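Local coordinates for penicillin-binding protein 1A (Mycobacterium tuberculosis, PDB 5CXW) that cross-links peptidoglycan strands through its penicillin-sensitive transpeptidase domain, the part crystallised, and polymerises glycan chains through a separate N-terminal domain during cell wall synthesis, at residues A[91-99]-A[303-311]; A[52-62]-A[343-351]. All coordinates share one frame; numbering follows the deposited sequence.

From the N terminus, the chain leaves helix 39-53, turns through residues 54-59 and enters strand 60-67 of the five-stranded antiparallel sheet; helix 343-356, much later, packs against this passage and closes interaction 2 across 280 intervening residues. Within that span, residues 91-99, which hold the acylated Ser97, meet strand 303-312 in interaction 1, which closes a smaller loop of 203 residues. The smaller loop lies wholly within the larger one and the two do not cross. Interaction 1 ties the active-site segment to the sheet, and interaction 2 joins two helices and an inner strand. Their centres lie about 14 Å apart, bridged by Pro344, Ser345 and Trp348, which pack on strand 303-312.

Interaction 1 of 2, residues A[91-99]-A[303-311]; sequences AGLQTGSSF and NKDAWMVGY. With 35P ((2R,4S)-5,5-dimethyl-2-{(1R)-2-oxo-1-[(phenoxyacetyl)amino]ethyl}-1,3-thiazolidine-4-carboxylic acid), chain C; PEG (di(hydroxyethyl)ether), chain D.
Trp307 gives the largest share of this contact, its indole reaching from strand 303-312 to the segment that holds Ser97. Ser97 probably opens the SxxK motif of the penicillin-binding transpeptidase fold, and penicillin V is caught on it as an acyl-ester: Ser97 OG is bonded to C6 of the ligand at 1.3 Å. The ester carbonyl O17 accepts from Ser97 N.

The tight part lies around the indole. Trp307 NE1 donates to Gln94 O at 2.8 Å, in the carbonyl plane and on a lone pair; the acceptor is tilted 23° from the indole plane, consistent with the bent N-H...O angle of 139°. Thr95 CA sits over one ring face towards its rim, and Thr95 CG2 makes an off-centre CH-pi contact, 4.3 Å from the centroid of the six-membered ring. At the ring edge, Leu93 CB approaches CZ2. Ser98 OG lies over the same face as Thr95 CA; chi1 of 64° puts it between the backbone N and the carbonyl carbon, where it donates to Thr95 O, which also accepts from Ser98 N.

The other end is looser and solvated. The Lys304 chain bends at chi3 and chi4, crosses Gln94 at about a right angle and shares its ammonium among Gln94 OE1, Asp305 OD1 in a salt bridge, and O2 of a PEG molecule, probably from the crystallisation liquor. Asp305 OD1 is also hydrogen-bonded to Thr295 and OD2 to Trp320, which probably helps fix the carboxylate. A water bridges the segments here, accepting from Gln94 N and donating to Asp305 OD2, each at 2.9 Å.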
loop_
_atom_site.group_PDB
_atom_site.type_symbol
_atom_site.label_atom_id
_atom_site.label_comp_id
_atom_site.label_asym_id
_atom_site.label_seq_id
_atom_site.Cartn_x
_atom_site.Cartn_y
_atom_site.Cartn_z
ATOM N N ALA A 91 -9.529 8.301 0.386
ATOM C CA ALA A 91 -10.493 7.939 -0.648
ATOM C C ALA A 91 -10.511 6.460 -0.906
ATOM O O ALA A 91 -9.461 5.790 -0.838
ATOM C CB ALA A 91 -10.162 8.693 -1.938
ATOM N N GLY A 92 -11.678 5.885 -1.179
ATOM C CA GLY A 92 -11.677 4.459 -1.620
ATOM C C GLY A 92 -11.227 4.332 -3.066
ATOM O O GLY A 92 -11.856 4.928 -3.986
ATOM N N LEU A 93 -10.122 3.643 -3.287
ATOM C CA LEU A 93 -9.481 3.568 -4.562
ATOM C C LEU A 93 -9.207 2.129 -4.986
ATOM O O LEU A 93 -8.782 1.332 -4.177
ATOM C CB LEU A 93 -8.184 4.375 -4.532
ATOM C CG LEU A 93 -8.310 5.882 -4.284
ATOM C CD1 LEU A 93 -6.946 6.533 -4.009
ATOM C CD2 LEU A 93 -9.003 6.560 -5.479
ATOM N N GLN A 94 -9.329 1.837 -6.284
ATOM C CA GLN A 94 -8.857 0.545 -6.786
ATOM C C GLN A 94 -7.339 0.507 -6.741
ATOM O O GLN A 94 -6.672 1.493 -7.090
ATOM C CB GLN A 94 -9.321 0.271 -8.233
ATOM C CG GLN A 94 -10.843 0.284 -8.345
ATOM C CD GLN A 94 -11.254 -0.071 -9.737
ATOM O OE1 GLN A 94 -10.905 0.629 -10.668
ATOM N NE2 GLN A 94 -11.979 -1.148 -9.897
ATOM N N THR A 95 -6.802 -0.612 -6.298
ATOM C CA THR A 95 -5.344 -0.795 -6.084
ATOM C C THR A 95 -4.596 -1.504 -7.193
ATOM O O THR A 95 -3.321 -1.519 -7.198
ATOM C CB THR A 95 -5.127 -1.583 -4.774
ATOM O OG1 THR A 95 -5.882 -2.790 -4.845
ATOM C CG2 THR A 95 -5.586 -0.753 -3.616
ATOM N N GLY A 96 -5.352 -2.151 -8.114
ATOM C CA GLY A 96 -4.747 -2.892 -9.171
ATOM C C GLY A 96 -3.812 -3.941 -8.598
ATOM O O GLY A 96 -4.086 -4.518 -7.548
ATOM N N SER A 97 -2.697 -4.154 -9.293
ATOM C CA SER A 97 -1.793 -5.256 -8.992
ATOM C C SER A 97 -1.078 -5.119 -7.666
ATOM O O SER A 97 -0.445 -6.093 -7.236
ATOM C CB SER A 97 -0.752 -5.394 -10.063
ATOM O OG SER A 97 -1.359 -5.760 -11.319
ATOM N N SER A 98 -1.177 -3.978 -6.989
ATOM C CA SER A 98 -0.553 -3.866 -5.678
ATOM C C SER A 98 -1.248 -4.788 -4.680
ATOM O O SER A 98 -0.682 -5.112 -3.623
ATOM C CB SER A 98 -0.493 -2.426 -5.192
ATOM O OG SER A 98 -1.761 -1.847 -4.987
ATOM N N PHE A 99 -2.468 -5.238 -5.020
ATOM C CA PHE A 99 -3.210 -6.104 -4.135
ATOM C C PHE A 99 -2.752 -7.574 -4.262
ATOM O O PHE A 99 -3.098 -8.414 -3.376
ATOM C CB PHE A 99 -4.705 -6.022 -4.422
ATOM C CG PHE A 99 -5.532 -6.006 -3.164
ATOM C CD1 PHE A 99 -5.513 -4.892 -2.368
ATOM C CD2 PHE A 99 -6.282 -7.089 -2.768
ATOM C CE1 PHE A 99 -6.203 -4.846 -1.202
ATOM C CE2 PHE A 99 -7.020 -7.022 -1.589
ATOM C CZ PHE A 99 -6.964 -5.916 -0.810
ATOM N N ASN A 303 -5.173 3.851 -18.701
ATOM C CA ASN A 303 -4.972 3.614 -17.263
ATOM C C ASN A 303 -5.824 4.581 -16.456
ATOM O O ASN A 303 -6.136 5.646 -16.958
ATOM C CB ASN A 303 -3.500 3.803 -16.886
ATOM C CG ASN A 303 -2.604 2.808 -17.618
ATOM O OD1 ASN A 303 -3.073 1.748 -18.068
ATOM N ND2 ASN A 303 -1.325 3.138 -17.723
ATOM N N LYS A 304 -6.121 4.240 -15.215
ATOM C CA LYS A 304 -6.937 5.050 -14.362
ATOM C C LYS A 304 -6.258 5.440 -13.076
ATOM O O LYS A 304 -6.250 6.613 -12.726
ATOM C CB LYS A 304 -8.271 4.371 -14.057
ATOM C CG LYS A 304 -9.204 5.221 -13.189
ATOM C CD LYS A 304 -10.628 4.690 -13.173
ATOM C CE LYS A 304 -10.746 3.354 -12.421
ATOM N NZ LYS A 304 -10.669 3.456 -10.905
ATOM N N ASP A 305 -5.669 4.472 -12.395
ATOM C CA ASP A 305 -4.972 4.676 -11.131
ATOM C C ASP A 305 -3.604 4.029 -11.247
ATOM O O ASP A 305 -3.444 2.980 -11.869
ATOM C CB ASP A 305 -5.633 4.004 -9.927
ATOM C CG ASP A 305 -7.113 4.258 -9.821
ATOM O OD1 ASP A 305 -7.885 3.531 -10.450
ATOM O OD2 ASP A 305 -7.487 5.214 -9.081
ATOM N N ALA A 306 -2.618 4.650 -10.647
ATOM C CA ALA A 306 -1.258 4.157 -10.686
ATOM C C ALA A 306 -0.693 4.156 -9.301
ATOM O O ALA A 306 -0.830 5.137 -8.588
ATOM C CB ALA A 306 -0.448 4.996 -11.632
ATOM N N TRP A 307 -0.069 3.059 -8.891
ATOM C CA TRP A 307 0.407 2.870 -7.553
ATOM C C TRP A 307 1.864 2.390 -7.445
ATOM O O TRP A 307 2.320 1.558 -8.257
ATOM C CB TRP A 307 -0.391 1.759 -6.870
ATOM C CG TRP A 307 -1.818 2.039 -6.552
ATOM C CD1 TRP A 307 -2.890 2.025 -7.424
ATOM C CD2 TRP A 307 -2.326 2.424 -5.274
ATOM N NE1 TRP A 307 -4.058 2.350 -6.718
ATOM C CE2 TRP A 307 -3.741 2.547 -5.399
ATOM C CE3 TRP A 307 -1.736 2.609 -4.007
ATOM C CZ2 TRP A 307 -4.547 2.864 -4.337
ATOM C CZ3 TRP A 307 -2.559 2.922 -2.911
ATOM C CH2 TRP A 307 -3.959 3.062 -3.093
ATOM N N MET A 308 2.548 2.799 -6.386
ATOM C CA MET A 308 3.749 2.127 -5.934
ATOM C C MET A 308 3.676 2.057 -4.430
ATOM O O MET A 308 3.528 3.114 -3.754
ATOM C CB MET A 308 5.028 2.855 -6.356
ATOM C CG MET A 308 6.340 2.235 -5.854
ATOM S SD MET A 308 6.467 0.479 -6.285
ATOM C CE MET A 308 8.089 0.386 -7.081
ATOM N N VAL A 309 3.778 0.834 -3.889
ATOM C CA VAL A 309 3.800 0.605 -2.450
ATOM C C VAL A 309 5.020 -0.210 -2.076
ATOM O O VAL A 309 5.309 -1.209 -2.674
ATOM C CB VAL A 309 2.507 -0.090 -1.980
ATOM C CG1 VAL A 309 2.406 -0.052 -0.462
ATOM C CG2 VAL A 309 1.300 0.520 -2.587
ATOM N N GLY A 310 5.822 0.259 -1.126
ATOM C CA GLY A 310 6.975 -0.516 -0.748
ATOM C C GLY A 310 7.632 0.011 0.509
ATOM O O GLY A 310 7.322 1.114 0.988
ATOM N N TYR A 311 8.523 -0.816 1.027
ATOM C CA TYR A 311 9.067 -0.654 2.365
ATOM C C TYR A 311 10.499 -1.073 2.550
ATOM O O TYR A 311 11.068 -1.818 1.746
ATOM C CB TYR A 311 8.171 -1.448 3.359
ATOM C CG TYR A 311 8.045 -2.938 3.124
ATOM C CD1 TYR A 311 8.965 -3.879 3.616
ATOM C CD2 TYR A 311 6.963 -3.433 2.382
ATOM C CE1 TYR A 311 8.773 -5.265 3.401
ATOM C CE2 TYR A 311 6.802 -4.771 2.175
ATOM C CZ TYR A 311 7.684 -5.689 2.698
ATOM O OH TYR A 311 7.449 -7.037 2.475
HETATM C C24 35P C . -5.817 -3.467 -19.067
HETATM C C23 35P C . -6.340 -2.627 -20.046
HETATM C C22 35P C . -6.070 -1.277 -20.016
HETATM C C21 35P C . -5.268 -0.730 -19.026
HETATM C C20 35P C . -4.733 -1.541 -18.049
HETATM C C19 35P C . -5.001 -2.931 -18.075
HETATM O O1 35P C . -4.490 -3.804 -17.146
HETATM C C2 35P C . -3.456 -3.351 -16.277
HETATM C C3 35P C . -2.860 -4.539 -15.573
HETATM O O18 35P C . -2.899 -5.644 -16.095
HETATM N N4 35P C . -2.300 -4.256 -14.406
HETATM C C5 35P C . -1.620 -5.275 -13.622
HETATM C C6 35P C . -1.643 -4.834 -12.216
HETATM O O17 35P C . -1.819 -3.659 -11.832
HETATM C C8 35P C . -0.102 -5.519 -14.034
HETATM N N7 35P C . 0.581 -4.699 -13.075
HETATM S S11 35P C . 0.454 -4.983 -15.560
HETATM C C10 35P C . 1.459 -3.678 -15.031
HETATM C C12 35P C . 1.244 -2.442 -15.905
HETATM C C15 35P C . 2.931 -3.991 -15.071
HETATM C C9 35P C . 0.961 -3.411 -13.606
HETATM C C13 35P C . 1.853 -2.718 -12.624
HETATM O O14 35P C . 2.504 -3.465 -11.830
HETATM O O16 35P C . 1.849 -1.469 -12.628
HETATM O O2 PEG D . -13.472 2.651 -10.220
HETATM C C3 PEG D . -14.397 3.066 -9.224
HETATM C C4 PEG D . -13.781 2.793 -7.881
HETATM O O4 PEG D . -14.372 1.613 -7.376
HETATM O O HOH W 1 -9.983 3.973 -8.165
#

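Interaction 2 of 2, residues A[52-62]-A[343-351]; sequences YLDGQDPDMRA and LPSDIWKAT
The last turn of helix 39-53 comes up to the start of helix 343-356, with Tyr52 and Leu343 the nearest pair at 6.4 Å between their CA atoms, and after a type II turn over Leu53-Gln56 and a type I turn over Asp57-Met60 the chain returns as strand 60-67. No hydrogen bond joins the two segments directly, and the contact is made mainly by apolar side-chain packing.

Tyr52 is the knob, seated in a hole formed by Leu343, Asp346, Ile347 and Ala350. Asp346 CB stands over the centre of the phenol face, 3.5 Å from the centroid and only 6° off the ring normal, a well-centred CH-pi contact. The Asp346 carboxylate is turned 27° from the ring plane; its OD1 is hydrogen-bonded to His280, which probably helps to hold the carboxylate in place. Ala350 CB meets the ring edge at CE2, while Ile347 CG1 packs on Tyr52 CB at 3.8 Å. A water donates to Asp346 O and has a weak link to Tyr52 OH.

This places the C-terminal helix of the transpeptidase domain across one face of the central antiparallel sheet, beside helix 39-53. Ile347 shows how both elements are reached: with CG1 anti to its carbonyl carbon (chi1 -65°), the extended chain carries CD1 to 4.0 Å from Leu53 CD1 and 4.3 Å from Ala62 CB on the strand. Its backbone O accepts from Thr351 N and Thr351 OG1 on opposite faces of the carbonyl plane. At the helix start, Leu343 CD1 touches Tyr52 O at 3.7 Å and Met60 SD at 3.8 Å, the methionine thioether crossing the leucine at a slant.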
loop_
_atom_site.group_PDB
_atom_site.type_symbol
_atom_site.label_atom_id
_atom_site.label_comp_id
_atom_site.label_asym_id
_atom_site.label_seq_id
_atom_site.Cartn_x
_atom_site.Cartn_y
_atom_site.Cartn_z
ATOM N N TYR A 52 7.061 15.869 -9.094
ATOM C CA TYR A 52 6.575 14.953 -10.113
ATOM C C TYR A 52 5.204 15.299 -10.700
ATOM O O TYR A 52 4.894 14.859 -11.800
ATOM C CB TYR A 52 6.701 13.512 -9.628
ATOM C CG TYR A 52 8.158 13.155 -9.527
ATOM C CD1 TYR A 52 8.930 13.028 -10.662
ATOM C CD2 TYR A 52 8.792 12.988 -8.289
ATOM C CE1 TYR A 52 10.298 12.781 -10.575
ATOM C CE2 TYR A 52 10.130 12.708 -8.214
ATOM C CZ TYR A 52 10.883 12.604 -9.353
ATOM O OH TYR A 52 12.234 12.345 -9.317
ATOM N N LEU A 53 4.404 16.109 -10.013
ATOM C CA LEU A 53 3.131 16.607 -10.596
ATOM C C LEU A 53 3.299 17.972 -11.268
ATOM O O LEU A 53 2.343 18.473 -11.873
ATOM C CB LEU A 53 2.032 16.695 -9.548
ATOM C CG LEU A 53 1.165 15.421 -9.493
ATOM C CD1 LEU A 53 1.960 14.147 -9.347
ATOM C CD2 LEU A 53 0.124 15.607 -8.398
ATOM N N ASP A 54 4.495 18.558 -11.193
ATOM C CA ASP A 54 4.751 19.848 -11.835
ATOM C C ASP A 54 4.620 19.732 -13.346
ATOM O O ASP A 54 5.144 18.812 -13.955
ATOM C CB ASP A 54 6.128 20.406 -11.449
ATOM C CG ASP A 54 6.309 21.818 -11.854
ATOM O OD1 ASP A 54 5.416 22.664 -11.627
ATOM O OD2 ASP A 54 7.383 22.104 -12.364
ATOM N N GLY A 55 3.814 20.623 -13.901
ATOM C CA GLY A 55 3.617 20.730 -15.324
ATOM C C GLY A 55 2.673 19.679 -15.857
ATOM O O GLY A 55 2.556 19.549 -17.088
ATOM N N GLN A 56 2.075 18.880 -14.957
ATOM C CA GLN A 56 1.117 17.879 -15.368
ATOM C C GLN A 56 -0.293 18.471 -15.370
ATOM O O GLN A 56 -0.522 19.599 -14.955
ATOM C CB GLN A 56 1.199 16.630 -14.461
ATOM C CG GLN A 56 2.572 15.972 -14.420
ATOM C CD GLN A 56 3.026 15.368 -15.732
ATOM O OE1 GLN A 56 2.265 15.126 -16.619
ATOM N NE2 GLN A 56 4.279 15.092 -15.835
ATOM N N ASP A 57 -1.240 17.678 -15.878
ATOM C CA ASP A 57 -2.642 18.067 -15.940
ATOM C C ASP A 57 -3.032 18.616 -14.573
ATOM O O ASP A 57 -2.737 17.986 -13.528
ATOM C CB ASP A 57 -3.498 16.844 -16.315
ATOM C CG ASP A 57 -4.937 17.203 -16.666
ATOM O OD1 ASP A 57 -5.597 17.957 -15.913
ATOM O OD2 ASP A 57 -5.389 16.747 -17.742
ATOM N N PRO A 58 -3.658 19.801 -14.533
ATOM C CA PRO A 58 -4.055 20.291 -13.214
ATOM C C PRO A 58 -5.109 19.452 -12.468
ATOM O O PRO A 58 -5.232 19.611 -11.290
ATOM C CB PRO A 58 -4.552 21.704 -13.484
ATOM C CG PRO A 58 -4.847 21.760 -14.944
ATOM C CD PRO A 58 -3.921 20.786 -15.604
ATOM N N ASP A 59 -5.798 18.538 -13.157
ATOM C CA ASP A 59 -6.699 17.557 -12.545
ATOM C C ASP A 59 -5.978 16.332 -11.921
ATOM O O ASP A 59 -6.596 15.534 -11.213
ATOM C CB ASP A 59 -7.696 17.035 -13.617
ATOM C CG ASP A 59 -8.655 18.105 -14.130
ATOM O OD1 ASP A 59 -8.868 19.108 -13.435
ATOM O OD2 ASP A 59 -9.180 17.938 -15.262
ATOM N N MET A 60 -4.687 16.181 -12.183
ATOM C CA MET A 60 -3.937 15.078 -11.580
ATOM C C MET A 60 -3.832 15.269 -10.082
ATOM O O MET A 60 -3.670 16.405 -9.571
ATOM C CB MET A 60 -2.538 15.009 -12.177
ATOM C CG MET A 60 -1.813 13.735 -11.832
ATOM S SD MET A 60 -0.329 13.481 -12.776
ATOM C CE MET A 60 -0.990 13.410 -14.456
ATOM N N ARG A 61 -3.916 14.157 -9.360
ATOM C CA ARG A 61 -3.814 14.160 -7.900
ATOM C C ARG A 61 -2.862 13.068 -7.465
ATOM O O ARG A 61 -2.629 12.079 -8.192
ATOM C CB ARG A 61 -5.181 13.937 -7.275
ATOM C CG ARG A 61 -6.208 15.048 -7.594
ATOM C CD ARG A 61 -5.906 16.273 -6.766
ATOM N NE ARG A 61 -6.906 17.318 -7.015
ATOM C CZ ARG A 61 -6.909 18.148 -8.041
ATOM N NH1 ARG A 61 -5.960 18.093 -9.010
ATOM N NH2 ARG A 61 -7.892 19.043 -8.132
ATOM N N ALA A 62 -2.305 13.239 -6.269
ATOM C CA ALA A 62 -1.488 12.182 -5.640
ATOM C C ALA A 62 -1.815 12.043 -4.167
ATOM O O ALA A 62 -2.345 12.973 -3.543
ATOM C CB ALA A 62 0.011 12.466 -5.818
ATOM N N LEU A 343 5.249 7.878 -12.579
ATOM C CA LEU A 343 5.175 8.899 -11.492
ATOM C C LEU A 343 4.997 8.375 -10.070
ATOM O O LEU A 343 5.637 8.894 -9.189
ATOM C CB LEU A 343 4.127 9.994 -11.749
ATOM C CG LEU A 343 4.195 10.762 -13.048
ATOM C CD1 LEU A 343 3.110 11.830 -13.073
ATOM C CD2 LEU A 343 5.589 11.353 -13.281
ATOM N N PRO A 344 4.164 7.307 -9.849
ATOM C CA PRO A 344 4.039 6.874 -8.445
ATOM C C PRO A 344 5.355 6.311 -7.882
ATOM O O PRO A 344 5.697 6.594 -6.735
ATOM C CB PRO A 344 2.971 5.773 -8.498
ATOM C CG PRO A 344 2.207 6.051 -9.770
ATOM C CD PRO A 344 3.251 6.595 -10.721
ATOM N N SER A 345 6.128 5.618 -8.711
ATOM C CA SER A 345 7.447 5.105 -8.307
ATOM C C SER A 345 8.459 6.222 -8.154
ATOM O O SER A 345 9.274 6.196 -7.239
ATOM C CB SER A 345 7.917 4.024 -9.280
ATOM O OG SER A 345 7.151 2.865 -9.192
ATOM N N ASP A 346 8.384 7.274 -8.998
ATOM C CA ASP A 346 9.230 8.449 -8.826
ATOM C C ASP A 346 8.983 9.090 -7.456
ATOM O O ASP A 346 9.946 9.393 -6.695
ATOM C CB ASP A 346 8.950 9.505 -9.921
ATOM C CG ASP A 346 9.322 9.062 -11.313
ATOM O OD1 ASP A 346 10.314 8.322 -11.521
ATOM O OD2 ASP A 346 8.629 9.517 -12.247
ATOM N N ILE A 347 7.699 9.258 -7.088
ATOM C CA ILE A 347 7.338 9.866 -5.833
ATOM C C ILE A 347 7.742 8.969 -4.652
ATOM O O ILE A 347 8.257 9.449 -3.646
ATOM C CB ILE A 347 5.819 10.205 -5.816
ATOM C CG1 ILE A 347 5.475 11.274 -6.864
ATOM C CG2 ILE A 347 5.344 10.561 -4.412
ATOM C CD1 ILE A 347 3.969 11.423 -7.184
ATOM N N TRP A 348 7.441 7.698 -4.762
ATOM C CA TRP A 348 7.744 6.690 -3.713
ATOM C C TRP A 348 9.270 6.705 -3.430
ATOM O O TRP A 348 9.713 6.801 -2.280
ATOM C CB TRP A 348 7.305 5.300 -4.191
ATOM C CG TRP A 348 7.728 4.220 -3.221
ATOM C CD1 TRP A 348 7.111 3.871 -2.054
ATOM C CD2 TRP A 348 8.883 3.362 -3.330
ATOM N NE1 TRP A 348 7.828 2.849 -1.431
ATOM C CE2 TRP A 348 8.892 2.508 -2.198
ATOM C CE3 TRP A 348 9.869 3.198 -4.304
ATOM C CZ2 TRP A 348 9.889 1.511 -1.998
ATOM C CZ3 TRP A 348 10.887 2.209 -4.084
ATOM C CH2 TRP A 348 10.884 1.412 -2.944
ATOM N N LYS A 349 10.064 6.586 -4.488
ATOM C CA LYS A 349 11.525 6.542 -4.336
ATOM C C LYS A 349 12.047 7.816 -3.658
ATOM O O LYS A 349 12.912 7.779 -2.758
ATOM C CB LYS A 349 12.214 6.337 -5.699
ATOM C CG LYS A 349 13.735 6.647 -5.633
ATOM C CD LYS A 349 14.480 6.172 -6.859
ATOM C CE LYS A 349 15.852 6.821 -6.903
ATOM N NZ LYS A 349 16.742 6.319 -5.805
ATOM N N ALA A 350 11.566 8.963 -4.135
ATOM C CA ALA A 350 12.019 10.251 -3.610
ATOM C C ALA A 350 11.591 10.431 -2.168
ATOM O O ALA A 350 12.383 10.913 -1.329
ATOM C CB ALA A 350 11.482 11.371 -4.455
ATOM N N THR A 351 10.383 9.996 -1.856
ATOM C CA THR A 351 9.899 10.105 -0.475
ATOM C C THR A 351 10.730 9.201 0.431
ATOM O O THR A 351 11.164 9.600 1.533
ATOM C CB THR A 351 8.423 9.693 -0.423
ATOM O OG1 THR A 351 7.618 10.612 -1.219
ATOM C CG2 THR A 351 7.916 9.747 1.054
HETATM O O HOH W 2 12.560 9.437 -7.720
#